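Deoxyribose-phosphate aldolase (Toxoplasma gondii, PDB 4EIV) is an aldolase-family enzyme whose chain folds into a TIM barrel, eight parallel strands wrapped by helices, present here as a pair of subunits. Local coordinates at residues S23-L27 against L279-Y283; A46-A51 against F273-K277; A191-T195 against I236-D240; S203-R207 against F255-P259; F29-A33 against F267-F273. Where two conformers were deposited one is given. Residue numbers count along the deposited sequence, not the author numbering.

In the fold
A barrel must be closed, clad and finished with loops; these contacts sample each task. Contact 5 joins the first strand to the last. Contact 2, about 10 Å away between centres and sharing Phe-273, packs the helices that follow those two strands. Contact 1 shares helix 273-284 with contact 2, their centres about 11 Å apart, and adds the N-terminal helix; there a bound beta-mercaptoethanol, probably from the crystallisation liquor, lies about 2 Å from the side chain of Cys-282. Contact 3 continues the sheet of contact 5, Val-238 N lying 2.9 Å from Gly-270 O. Contact 4, about 29 Å from contact 2 between centres, joins two peripheral helices and, like contact 1, touches the second subunit.

Contact 1: S23-L27 against L279-Y283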
# COMPACT_ATOMS: atom_id res chain seq x y z
N SER A 23 -2.21 12.70 2.31
CA SER A 23 -2.34 13.30 0.98
C SER A 23 -1.62 12.47 -0.08
O SER A 23 -2.17 12.21 -1.15
CB SER A 23 -1.77 14.71 0.97
OG SER A 23 -2.50 15.58 1.82
N ARG A 24 -0.40 12.05 0.23
CA ARG A 24 0.40 11.25 -0.71
C ARG A 24 -0.29 9.93 -1.05
O ARG A 24 -0.30 9.49 -2.19
CB ARG A 24 1.81 11.01 -0.17
CG ARG A 24 2.68 10.15 -1.10
CD ARG A 24 2.93 10.83 -2.43
NE ARG A 24 3.63 9.98 -3.39
CZ ARG A 24 3.06 9.23 -4.32
NH1 ARG A 24 1.73 9.14 -4.42
NH2 ARG A 24 3.82 8.55 -5.16
N THR A 25 -0.84 9.31 -0.02
CA THR A 25 -1.59 8.08 -0.17
C THR A 25 -2.81 8.29 -1.08
O THR A 25 -3.06 7.51 -1.99
CB THR A 25 -2.06 7.58 1.21
OG1 THR A 25 -0.92 7.22 2.01
CG2 THR A 25 -2.97 6.35 1.08
N LEU A 26 -3.57 9.33 -0.82
CA LEU A 26 -4.74 9.62 -1.65
C LEU A 26 -4.37 9.92 -3.11
O LEU A 26 -5.10 9.53 -4.00
CB LEU A 26 -5.58 10.75 -1.01
CG LEU A 26 -6.34 10.32 0.26
CD1 LEU A 26 -6.82 11.51 1.03
CD2 LEU A 26 -7.48 9.35 -0.04
N LEU A 27 -3.26 10.61 -3.35
CA LEU A 27 -2.83 10.89 -4.72
C LEU A 27 -2.63 9.57 -5.48
O LEU A 27 -2.95 9.47 -6.65
CB LEU A 27 -1.54 11.71 -4.78
CG LEU A 27 -1.65 13.17 -4.33
CD1 LEU A 27 -0.25 13.77 -4.17
CD2 LEU A 27 -2.51 14.01 -5.32
N LEU A 279 -4.96 18.12 -2.15
CA LEU A 279 -4.06 17.00 -1.89
C LEU A 279 -2.64 17.33 -2.33
O LEU A 279 -1.69 17.12 -1.57
CB LEU A 279 -4.53 15.75 -2.64
CG LEU A 279 -5.89 15.16 -2.24
CD1 LEU A 279 -6.23 13.99 -3.15
CD2 LEU A 279 -5.93 14.74 -0.78
N ARG A 280 -2.51 17.86 -3.54
CA ARG A 280 -1.20 18.13 -4.09
C ARG A 280 -0.49 19.24 -3.31
O ARG A 280 0.72 19.14 -3.03
CB ARG A 280 -1.25 18.40 -5.59
CG ARG A 280 0.12 18.18 -6.18
CD ARG A 280 0.16 18.16 -7.66
NE ARG A 280 -0.43 16.99 -8.34
CZ ARG A 280 0.08 15.76 -8.36
NH1 ARG A 280 1.11 15.40 -7.59
NH2 ARG A 280 -0.50 14.85 -9.10
N ASP A 281 -1.22 20.28 -2.93
CA ASP A 281 -0.65 21.36 -2.12
C ASP A 281 -0.11 20.82 -0.79
O ASP A 281 0.96 21.22 -0.34
CB ASP A 281 -1.68 22.48 -1.91
CG ASP A 281 -1.98 23.27 -3.20
OD1 ASP A 281 -1.32 23.03 -4.25
OD2 ASP A 281 -2.88 24.12 -3.18
N CYS A 282 -0.86 19.91 -0.18
CA CYS A 282 -0.47 19.32 1.08
C CYS A 282 0.81 18.51 0.91
O CYS A 282 1.78 18.69 1.65
CB CYS A 282 -1.59 18.44 1.61
SG CYS A 282 -1.22 17.72 3.23
N TYR A 283 0.82 17.60 -0.06
CA TYR A 283 1.99 16.78 -0.31
C TYR A 283 3.24 17.59 -0.63
O TYR A 283 4.34 17.30 -0.12
CB TYR A 283 1.76 15.78 -1.44
CG TYR A 283 3.04 15.12 -1.84
CD1 TYR A 283 3.68 14.25 -0.97
CD2 TYR A 283 3.66 15.43 -3.05
CE1 TYR A 283 4.89 13.67 -1.30
CE2 TYR A 283 4.88 14.85 -3.39
CZ TYR A 283 5.49 13.97 -2.51
OH TYR A 283 6.67 13.37 -2.83
O HOH W 1 6.35 10.55 -2.67
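Two helices pack closely where a small residue on one meets the backbone of the other. Ser-23 is that residue: its CA lies 5.0 Å from the CA of Leu-279, and its CB rests 3.5 Å from Leu-279 O, so the short axes approach to 8.8 Å while crossing at -134°. Ser-23 OG comes within 2.9 Å of Cys-282 SG in the conformers given, although its hydrogen bond goes to Lys-19 O. The main bump is Leu-27, a knob in a hole formed by Leu-276, Leu-279, Arg-280 and Tyr-283. Its CD2 touches Leu-279 CB at 3.8 Å and its CD1 touches Tyr-283 CB at 3.9 Å, while the Arg-280 guanidinium, hydrogen-bonded to Pro-55 O, lays one face over Leu-27 CD2. On Tyr-283 itself, Arg-24 CD covers the ring in a CH-pi contact, 4.0 Å from the ring centroid, and water 1 links Arg-24 NE (2.9 Å) to Tyr-283 OH (2.8 Å). Pro-259 and Met-251 of the second subunit pack on Arg-24 and Tyr-283. Leu-26, 3.8 Å from Leu-279 CD2 through its CD1, also meets helix 243-257, and Leu-279 continues inward to Phe-30 on strand 30-34.

Contact 2: A46-A51 against F273-K277; sequences AVCKIA and FNLLK
Neighbouring helices of a barrel's outer layer tend to run alongside one another, and this pair does so with N-to-C directions 28° apart and short axes 10.3 Å from each other at closest approach. Both segments are regular alpha helix. The register sets Val-47 beside Phe-273 (CA-CA 6.4 Å), Ile-50 beside Lys-277 (7.3 Å) and Ala-51 beside Leu-276 (7.4 Å). Ala-46 opens the interface, its O 3.7 Å from Phe-273 CZ. Next, Val-47, in the t rotamer, covers a face of the Phe-273 ring: its CG2 stands 3.9 Å from the ring centroid, 14° off the normal, a CH-pi contact. Phe-273 reaches across with chi1 t and chi2 near 33°. Ile-50, with both chi angles m, sits at the edge of the same ring (CG1 to Phe-273 CE1 3.8 Å) and sends its CG2 to within 3.8 Å of Leu-276 CG and 4.2 Å of Lys-277 CG. Ala-51 ends the walk, its N 3.7 Å and its CB 4.2 Å from CD2 of Leu-276, a leucine in the t, p rotamer. Beneath them Val-47 and Leu-276 both rest on Val-32 of strand 30-34. Such largely apolar packing at 28°, without hydrogen bonds between the segments, is the helix-helix cladding of a TIM barrel, here between the helices that follow its first and last strands.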
# COMPACT_ATOMS: atom_id res chain seq x y z
N ALA A 46 -6.30 21.98 -17.96
CA ALA A 46 -5.95 22.47 -16.62
C ALA A 46 -5.99 21.35 -15.58
O ALA A 46 -5.09 21.20 -14.76
CB ALA A 46 -6.86 23.63 -16.21
N VAL A 47 -7.03 20.54 -15.65
CA VAL A 47 -7.18 19.42 -14.73
C VAL A 47 -6.07 18.40 -14.95
O VAL A 47 -5.45 17.91 -14.00
CB VAL A 47 -8.56 18.77 -14.91
CG1 VAL A 47 -8.63 17.45 -14.21
CG2 VAL A 47 -9.65 19.73 -14.42
N CYS A 48 -5.82 18.07 -16.22
CA CYS A 48 -4.80 17.08 -16.57
C CYS A 48 -3.39 17.45 -16.13
O CYS A 48 -2.62 16.59 -15.74
CB CYS A 48 -4.80 16.79 -18.07
SG CYS A 48 -6.21 15.81 -18.60
N LYS A 49 -3.07 18.74 -16.20
CA LYS A 49 -1.74 19.20 -15.81
C LYS A 49 -1.48 18.96 -14.33
O LYS A 49 -0.39 18.51 -13.96
CB LYS A 49 -1.57 20.66 -16.19
CG LYS A 49 -1.39 20.83 -17.69
CD LYS A 49 -1.50 22.27 -18.14
CE LYS A 49 -1.47 22.36 -19.66
NZ LYS A 49 -1.71 23.74 -20.17
N ILE A 50 -2.47 19.23 -13.48
CA ILE A 50 -2.32 19.00 -12.03
C ILE A 50 -2.38 17.48 -11.74
O ILE A 50 -1.63 16.97 -10.91
CB ILE A 50 -3.34 19.78 -11.19
CG1 ILE A 50 -3.22 21.28 -11.48
CG2 ILE A 50 -3.16 19.47 -9.70
CD1 ILE A 50 -1.85 21.87 -11.24
N ALA A 51 -3.22 16.75 -12.47
CA ALA A 51 -3.29 15.29 -12.33
C ALA A 51 -1.94 14.61 -12.64
O ALA A 51 -1.50 13.74 -11.91
CB ALA A 51 -4.38 14.72 -13.27
N PHE A 273 -11.56 18.66 -8.91
CA PHE A 273 -10.33 19.40 -9.13
C PHE A 273 -9.86 20.12 -7.88
O PHE A 273 -8.67 20.12 -7.58
CB PHE A 273 -10.57 20.36 -10.31
CG PHE A 273 -9.35 21.09 -10.81
CD1 PHE A 273 -8.09 20.51 -10.80
CD2 PHE A 273 -9.51 22.32 -11.44
CE1 PHE A 273 -6.99 21.19 -11.31
CE2 PHE A 273 -8.42 22.99 -11.95
CZ PHE A 273 -7.15 22.42 -11.89
N ASN A 274 -10.78 20.76 -7.15
CA ASN A 274 -10.39 21.44 -5.91
C ASN A 274 -9.80 20.47 -4.88
O ASN A 274 -8.79 20.78 -4.24
CB ASN A 274 -11.55 22.26 -5.33
CG ASN A 274 -11.89 23.47 -6.19
OD1 ASN A 274 -11.03 24.03 -6.89
ND2 ASN A 274 -13.14 23.91 -6.12
N LEU A 275 -10.37 19.26 -4.78
CA LEU A 275 -9.81 18.26 -3.87
C LEU A 275 -8.41 17.84 -4.33
O LEU A 275 -7.50 17.72 -3.52
CB LEU A 275 -10.75 17.06 -3.70
CG LEU A 275 -10.25 15.86 -2.86
CD1 LEU A 275 -9.86 16.30 -1.44
CD2 LEU A 275 -11.35 14.83 -2.78
N LEU A 276 -8.25 17.59 -5.62
CA LEU A 276 -6.94 17.26 -6.17
C LEU A 276 -5.90 18.32 -5.80
O LEU A 276 -4.80 17.99 -5.35
CB LEU A 276 -7.01 17.09 -7.69
CG LEU A 276 -5.67 16.90 -8.40
CD1 LEU A 276 -4.90 15.71 -7.80
CD2 LEU A 276 -5.87 16.78 -9.90
N LYS A 277 -6.26 19.59 -5.97
CA LYS A 277 -5.34 20.66 -5.62
C LYS A 277 -5.04 20.70 -4.11
O LYS A 277 -3.91 20.94 -3.74
CB LYS A 277 -5.85 22.01 -6.14
CG LYS A 277 -5.77 22.10 -7.69
CD LYS A 277 -6.23 23.44 -8.28
CE LYS A 277 -7.74 23.58 -8.24
NZ LYS A 277 -8.17 24.84 -8.91

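Contact 3: A191-T195 against I236-D240; sequences ATHAT and IEVGD
His-193 ND1 donates to Glu-237 OE2 at 2.7 Å (N-H...O angle 166°), a His-carboxylate hydrogen bond. The histidine takes chi1 m with chi2 near -82°; the glutamate is t, m with chi3 near 133°, curling so that its OE1 also accepts from Gly-239 N at 2.8 Å. Ser-186 OG also bonds Glu-237 OE2. Ala-194 N donates to Glu-237 O at 2.9 Å, so one glutamate ties the segment through side chain and main chain; Ala-194 and Val-238 lie nearest in register, CA to CA 5.4 Å. Segment 191-195 has no regular helix or strand; His-193 at phi/psi -140/-163 and Ala-194 at -60/143 turn both CB atoms toward 236-240. Ile-236 and Glu-237 are extended, in a strand that began earlier. This is the C-terminal end of a TIM barrel, where the loops after strands 182-184 and 233-237 meet and enzymes of this fold carry their active sites. Gly-239, at phi/psi 69/-129, lays its CA over the face of the His-193 ring, 3.4 Å from the centroid; an ideal CB there would fall 2.5 Å from His-193 CD2. Farther out, Ala-194 CB packs on Ile-236 CG2 at 3.5 Å. Thr-195 N-caps helix 196-210 by bonding its OG1 to Thr-198 N.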
# COMPACT_ATOMS: atom_id res chain seq x y z
N ALA A 191 -26.11 14.82 -7.32
CA ALA A 191 -26.27 15.66 -6.13
C ALA A 191 -25.74 15.00 -4.85
O ALA A 191 -25.43 15.67 -3.88
CB ALA A 191 -27.74 16.05 -5.95
N THR A 192 -25.67 13.68 -4.84
CA THR A 192 -25.14 12.95 -3.69
C THR A 192 -24.02 12.01 -4.18
O THR A 192 -23.91 11.65 -5.36
CB THR A 192 -26.23 12.20 -2.90
OG1 THR A 192 -26.78 11.17 -3.72
CG2 THR A 192 -27.34 13.17 -2.44
N HIS A 193 -23.20 11.60 -3.24
CA HIS A 193 -21.98 10.86 -3.53
C HIS A 193 -21.81 9.77 -2.50
O HIS A 193 -22.75 9.42 -1.79
CB HIS A 193 -20.82 11.86 -3.51
CG HIS A 193 -21.04 13.01 -4.43
ND1 HIS A 193 -20.78 12.93 -5.78
CD2 HIS A 193 -21.54 14.25 -4.21
CE1 HIS A 193 -21.10 14.08 -6.35
NE2 HIS A 193 -21.56 14.90 -5.43
N ALA A 194 -20.60 9.23 -2.38
CA ALA A 194 -20.37 8.17 -1.43
C ALA A 194 -20.68 8.59 -0.02
O ALA A 194 -20.41 9.72 0.39
CB ALA A 194 -18.92 7.69 -1.49
N THR A 195 -21.24 7.65 0.74
CA THR A 195 -21.40 7.84 2.19
C THR A 195 -20.88 6.58 2.87
O THR A 195 -20.68 5.54 2.23
CB THR A 195 -22.84 8.02 2.62
OG1 THR A 195 -23.59 6.88 2.22
CG2 THR A 195 -23.47 9.31 2.04
N ILE A 236 -14.57 4.85 -4.53
CA ILE A 236 -15.34 5.73 -3.67
C ILE A 236 -15.28 7.11 -4.31
O ILE A 236 -14.21 7.73 -4.38
CB ILE A 236 -14.79 5.73 -2.24
CG1 ILE A 236 -14.82 4.31 -1.65
CG2 ILE A 236 -15.59 6.66 -1.36
CD1 ILE A 236 -14.30 4.18 -0.23
N GLU A 237 -16.41 7.52 -4.88
CA GLU A 237 -16.54 8.83 -5.54
C GLU A 237 -17.12 9.80 -4.52
O GLU A 237 -18.22 9.58 -4.00
CB GLU A 237 -17.40 8.70 -6.80
CG GLU A 237 -17.45 9.96 -7.69
CD GLU A 237 -18.34 11.05 -7.16
OE1 GLU A 237 -17.86 12.20 -7.17
OE2 GLU A 237 -19.49 10.76 -6.74
N VAL A 238 -16.35 10.82 -4.17
CA VAL A 238 -16.65 11.69 -3.04
C VAL A 238 -17.14 13.06 -3.39
O VAL A 238 -17.31 13.90 -2.50
CB VAL A 238 -15.43 11.80 -2.09
CG1 VAL A 238 -14.99 10.40 -1.62
CG2 VAL A 238 -14.28 12.53 -2.74
N GLY A 239 -17.36 13.33 -4.66
CA GLY A 239 -17.89 14.63 -5.03
C GLY A 239 -16.88 15.72 -4.79
O GLY A 239 -15.71 15.60 -5.18
N ASP A 240 -17.33 16.77 -4.09
CA ASP A 240 -16.50 17.95 -3.83
C ASP A 240 -16.12 18.14 -2.37
O ASP A 240 -15.80 19.26 -1.94
CB ASP A 240 -17.20 19.19 -4.41
CG ASP A 240 -17.30 19.12 -5.94
OD1 ASP A 240 -18.45 19.08 -6.46
OD2 ASP A 240 -16.23 19.04 -6.60

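Contact 4: S203-R207 against F255-P259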
# COMPACT_ATOMS: atom_id res chain seq x y z
N SER A 203 -19.35 -2.87 0.07
CA SER A 203 -18.34 -3.77 0.62
C SER A 203 -18.92 -5.13 0.95
O SER A 203 -18.30 -6.15 0.64
CB SER A 203 -17.69 -3.16 1.85
OG SER A 203 -16.95 -1.99 1.51
N ILE A 204 -20.10 -5.16 1.55
CA ILE A 204 -20.76 -6.44 1.86
C ILE A 204 -21.06 -7.20 0.57
O ILE A 204 -20.80 -8.41 0.46
CB ILE A 204 -22.07 -6.22 2.61
CG1 ILE A 204 -21.78 -5.69 4.00
CG2 ILE A 204 -22.86 -7.53 2.71
CD1 ILE A 204 -23.04 -5.20 4.70
N ALA A 205 -21.61 -6.50 -0.41
CA ALA A 205 -21.94 -7.13 -1.68
C ALA A 205 -20.72 -7.77 -2.34
O ALA A 205 -20.77 -8.91 -2.82
CB ALA A 205 -22.58 -6.13 -2.64
N LEU A 206 -19.62 -7.04 -2.37
CA LEU A 206 -18.41 -7.56 -2.96
C LEU A 206 -17.85 -8.75 -2.17
O LEU A 206 -17.43 -9.74 -2.76
CB LEU A 206 -17.38 -6.46 -3.09
CG LEU A 206 -16.07 -6.87 -3.73
CD1 LEU A 206 -16.27 -7.57 -5.06
CD2 LEU A 206 -15.21 -5.64 -3.87
N ARG A 207 -17.86 -8.66 -0.84
CA ARG A 207 -17.37 -9.74 0.02
C ARG A 207 -18.14 -11.02 -0.26
O ARG A 207 -17.55 -12.08 -0.45
CB ARG A 207 -17.52 -9.35 1.50
CG ARG A 207 -16.95 -10.39 2.49
CD ARG A 207 -16.93 -9.89 3.94
NE ARG A 207 -16.37 -8.54 4.02
CZ ARG A 207 -17.05 -7.42 4.30
NH1 ARG A 207 -18.34 -7.43 4.63
NH2 ARG A 207 -16.41 -6.25 4.30
N PHE A 255 -10.79 -1.04 8.07
CA PHE A 255 -11.55 -1.74 9.09
C PHE A 255 -12.47 -2.80 8.47
O PHE A 255 -12.52 -3.93 8.95
CB PHE A 255 -12.34 -0.75 9.95
CG PHE A 255 -13.00 -1.39 11.14
CD1 PHE A 255 -12.24 -1.78 12.23
CD2 PHE A 255 -14.37 -1.61 11.16
CE1 PHE A 255 -12.84 -2.38 13.33
CE2 PHE A 255 -14.98 -2.21 12.26
CZ PHE A 255 -14.21 -2.59 13.35
N GLU A 256 -13.21 -2.43 7.43
CA GLU A 256 -14.17 -3.36 6.84
C GLU A 256 -13.58 -4.35 5.85
O GLU A 256 -14.00 -5.50 5.83
CB GLU A 256 -15.31 -2.62 6.15
CG GLU A 256 -16.07 -1.67 7.07
CD GLU A 256 -17.41 -1.28 6.48
OE1 GLU A 256 -17.99 -2.09 5.73
OE2 GLU A 256 -17.91 -0.18 6.81
N ASN A 257 -12.62 -3.90 5.05
CA ASN A 257 -12.07 -4.72 3.97
C ASN A 257 -10.62 -5.13 4.12
O ASN A 257 -10.12 -5.88 3.29
CB ASN A 257 -12.28 -3.96 2.66
CG ASN A 257 -13.75 -3.71 2.39
OD1 ASN A 257 -14.57 -4.63 2.55
ND2 ASN A 257 -14.11 -2.47 2.01
N GLY A 258 -9.96 -4.66 5.17
CA GLY A 258 -8.59 -5.04 5.45
C GLY A 258 -7.55 -4.08 4.89
O GLY A 258 -7.80 -3.39 3.91
N PRO A 259 -6.35 -4.07 5.49
CA PRO A 259 -5.30 -3.19 5.00
C PRO A 259 -4.91 -3.43 3.55
O PRO A 259 -4.55 -2.49 2.83
CB PRO A 259 -4.13 -3.45 5.97
CG PRO A 259 -4.45 -4.71 6.64
CD PRO A 259 -5.93 -4.83 6.68
O HOH W 2 -15.57 -6.02 0.33
O HOH W 3 -14.09 -7.46 3.24
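Where two helices meet through polar side chains, a single amide may organise most of the polar contact. Asn-257, the last residue of helix 243-257, does so here. With chi1 at -60° and chi2 at -46°, its amide reaches helix 196-210 with each end matched to a partner: ND2 donates to Ser-203 OG at 2.9 Å, almost linearly at 175°, and OD1 collects donors. Ser-203, in the m rotamer, places its hydroxyl to receive that bond while OG also pairs with Val-199 O of its own helix. One turn on, Arg-207 is extended through chi1 and chi2 (both t) and then bends, chi3 at -47° and chi4 at 109°, which brings NH2 to Asn-257 OD1. There it gives a weak hydrogen bond (NH2 to OD1 3.0 Å, 121°). Two waters add to it: water 2 donates to Ser-203 O and Asn-257 OD1, both at 2.8 Å, and water 3 accepts from Arg-207 NE (2.6 Å) and donates to Asn-257 OD1 (3.0 Å). Glu-256, m and t, brings OE1 to 4.0 Å from Ser-203 CB, while its OE2 is bonded to Gln-252. Phe-255 and Pro-259 carry the segment on to the second subunit. The contact buries 170 Å² and no apolar side-chain pair crosses it, so direct and water-mediated hydrogen bonds make up most of its specific interactions, and the bonds at both ends of the amide fix its orientation.

Contact 5: F29-A33 against F267-F273; sequences FFEVA and FRVGGGF
The apolar heart is Val-269, whose CG1 lies 4.0 Å from Phe-30 CD1 and CG2 4.2 Å from Phe-29 CB. Phe-30 (chi1 -150°) spreads its ring along the partner strand, CZ 3.5 Å from Gly-271 CA, where an ideal CB would clash with it. At the start of the strands Phe-267 (t) points its edge at the face of Phe-29 (m), a T-shaped pair with centroids 4.8 Å apart. The strands run parallel, axes 4.7 Å apart and at -26°, in the register 30:269, 31:270, 32:271. The ladder is Val-269 N to Phe-29 O (2.9 Å), Glu-31 N to Val-269 O (2.8 Å), Gly-271 N to Glu-31 O (3.2 Å) and Ala-33 N to Gly-271 O (3.0 Å). On the face opposite Phe-30 and Val-32, Glu-31 (m, t) forms a salt bridge from OE2 to Arg-268 NH1 (2.8 Å); its OE1 pairs with Lys-235. With hydrophobic residues facing the helices and charges inside, the first and last strands close the TIM barrel.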
# COMPACT_ATOMS: atom_id res chain seq x y z
N PHE A 29 -4.31 6.95 -5.27
CA PHE A 29 -5.62 6.35 -5.56
C PHE A 29 -6.53 7.24 -6.41
O PHE A 29 -7.61 6.81 -6.83
CB PHE A 29 -6.43 6.14 -4.27
CG PHE A 29 -5.74 5.31 -3.24
CD1 PHE A 29 -5.00 4.19 -3.59
CD2 PHE A 29 -5.90 5.61 -1.88
CE1 PHE A 29 -4.39 3.41 -2.61
CE2 PHE A 29 -5.30 4.82 -0.90
CZ PHE A 29 -4.55 3.71 -1.28
N PHE A 30 -6.10 8.47 -6.67
CA PHE A 30 -7.03 9.48 -7.18
C PHE A 30 -7.30 9.47 -8.65
O PHE A 30 -6.40 9.31 -9.47
CB PHE A 30 -6.54 10.89 -6.74
CG PHE A 30 -7.65 11.91 -6.53
CD1 PHE A 30 -8.36 11.92 -5.35
CD2 PHE A 30 -7.97 12.84 -7.49
CE1 PHE A 30 -9.34 12.84 -5.14
CE2 PHE A 30 -8.97 13.77 -7.28
CZ PHE A 30 -9.66 13.75 -6.11
N GLU A 31 -8.59 9.66 -8.97
CA GLU A 31 -9.06 9.83 -10.34
C GLU A 31 -9.89 11.11 -10.34
O GLU A 31 -10.97 11.16 -9.77
CB GLU A 31 -9.86 8.61 -10.78
CG GLU A 31 -9.00 7.36 -10.93
CD GLU A 31 -9.76 6.11 -11.26
OE1 GLU A 31 -10.95 6.02 -10.92
OE2 GLU A 31 -9.16 5.20 -11.86
N VAL A 32 -9.37 12.15 -10.99
CA VAL A 32 -10.03 13.44 -10.99
C VAL A 32 -11.09 13.53 -12.09
O VAL A 32 -10.88 13.05 -13.19
CB VAL A 32 -8.99 14.59 -11.13
CG1 VAL A 32 -8.29 14.58 -12.49
CG2 VAL A 32 -9.61 15.95 -10.80
N ALA A 33 -12.22 14.14 -11.76
CA ALA A 33 -13.32 14.31 -12.68
C ALA A 33 -13.22 15.59 -13.52
O ALA A 33 -12.92 16.65 -13.00
CB ALA A 33 -14.64 14.33 -11.90
N PHE A 267 -8.61 -0.26 -5.60
CA PHE A 267 -9.17 0.86 -4.87
C PHE A 267 -8.88 2.15 -5.60
O PHE A 267 -7.76 2.36 -6.05
CB PHE A 267 -8.58 0.91 -3.48
CG PHE A 267 -9.16 1.99 -2.65
CD1 PHE A 267 -10.52 1.98 -2.36
CD2 PHE A 267 -8.38 3.00 -2.15
CE1 PHE A 267 -11.07 2.99 -1.59
CE2 PHE A 267 -8.92 4.01 -1.37
CZ PHE A 267 -10.28 4.00 -1.09
N ARG A 268 -9.90 3.00 -5.70
CA ARG A 268 -9.74 4.31 -6.31
C ARG A 268 -10.61 5.29 -5.54
O ARG A 268 -11.65 4.91 -4.95
CB ARG A 268 -10.16 4.35 -7.79
CG ARG A 268 -9.51 3.36 -8.69
CD ARG A 268 -8.03 3.67 -8.99
NE ARG A 268 -7.43 2.44 -9.46
CZ ARG A 268 -7.58 1.92 -10.67
NH1 ARG A 268 -8.24 2.57 -11.62
NH2 ARG A 268 -7.06 0.75 -10.94
N VAL A 269 -10.21 6.55 -5.55
CA VAL A 269 -10.99 7.62 -5.01
C VAL A 269 -11.25 8.58 -6.16
O VAL A 269 -10.31 9.08 -6.80
CB VAL A 269 -10.28 8.34 -3.87
CG1 VAL A 269 -11.03 9.58 -3.44
CG2 VAL A 269 -10.11 7.39 -2.71
N GLY A 270 -12.52 8.82 -6.46
CA GLY A 270 -12.90 9.81 -7.47
C GLY A 270 -13.30 11.11 -6.80
O GLY A 270 -14.07 11.11 -5.87
N GLY A 271 -12.76 12.21 -7.29
CA GLY A 271 -13.11 13.49 -6.72
C GLY A 271 -12.86 14.64 -7.67
O GLY A 271 -12.42 14.43 -8.80
N GLY A 272 -13.15 15.84 -7.19
CA GLY A 272 -13.03 17.03 -8.01
C GLY A 272 -11.66 17.66 -8.05
O GLY A 272 -10.74 17.28 -7.31
N PHE A 273 -11.56 18.66 -8.91
CA PHE A 273 -10.33 19.40 -9.13
C PHE A 273 -9.86 20.12 -7.88
O PHE A 273 -8.67 20.12 -7.58
CB PHE A 273 -10.57 20.36 -10.31
CG PHE A 273 -9.35 21.09 -10.81
CD1 PHE A 273 -8.09 20.51 -10.80
CD2 PHE A 273 -9.51 22.32 -11.44
CE1 PHE A 273 -6.99 21.19 -11.31
CE2 PHE A 273 -8.42 22.99 -11.95
CZ PHE A 273 -7.15 22.42 -11.89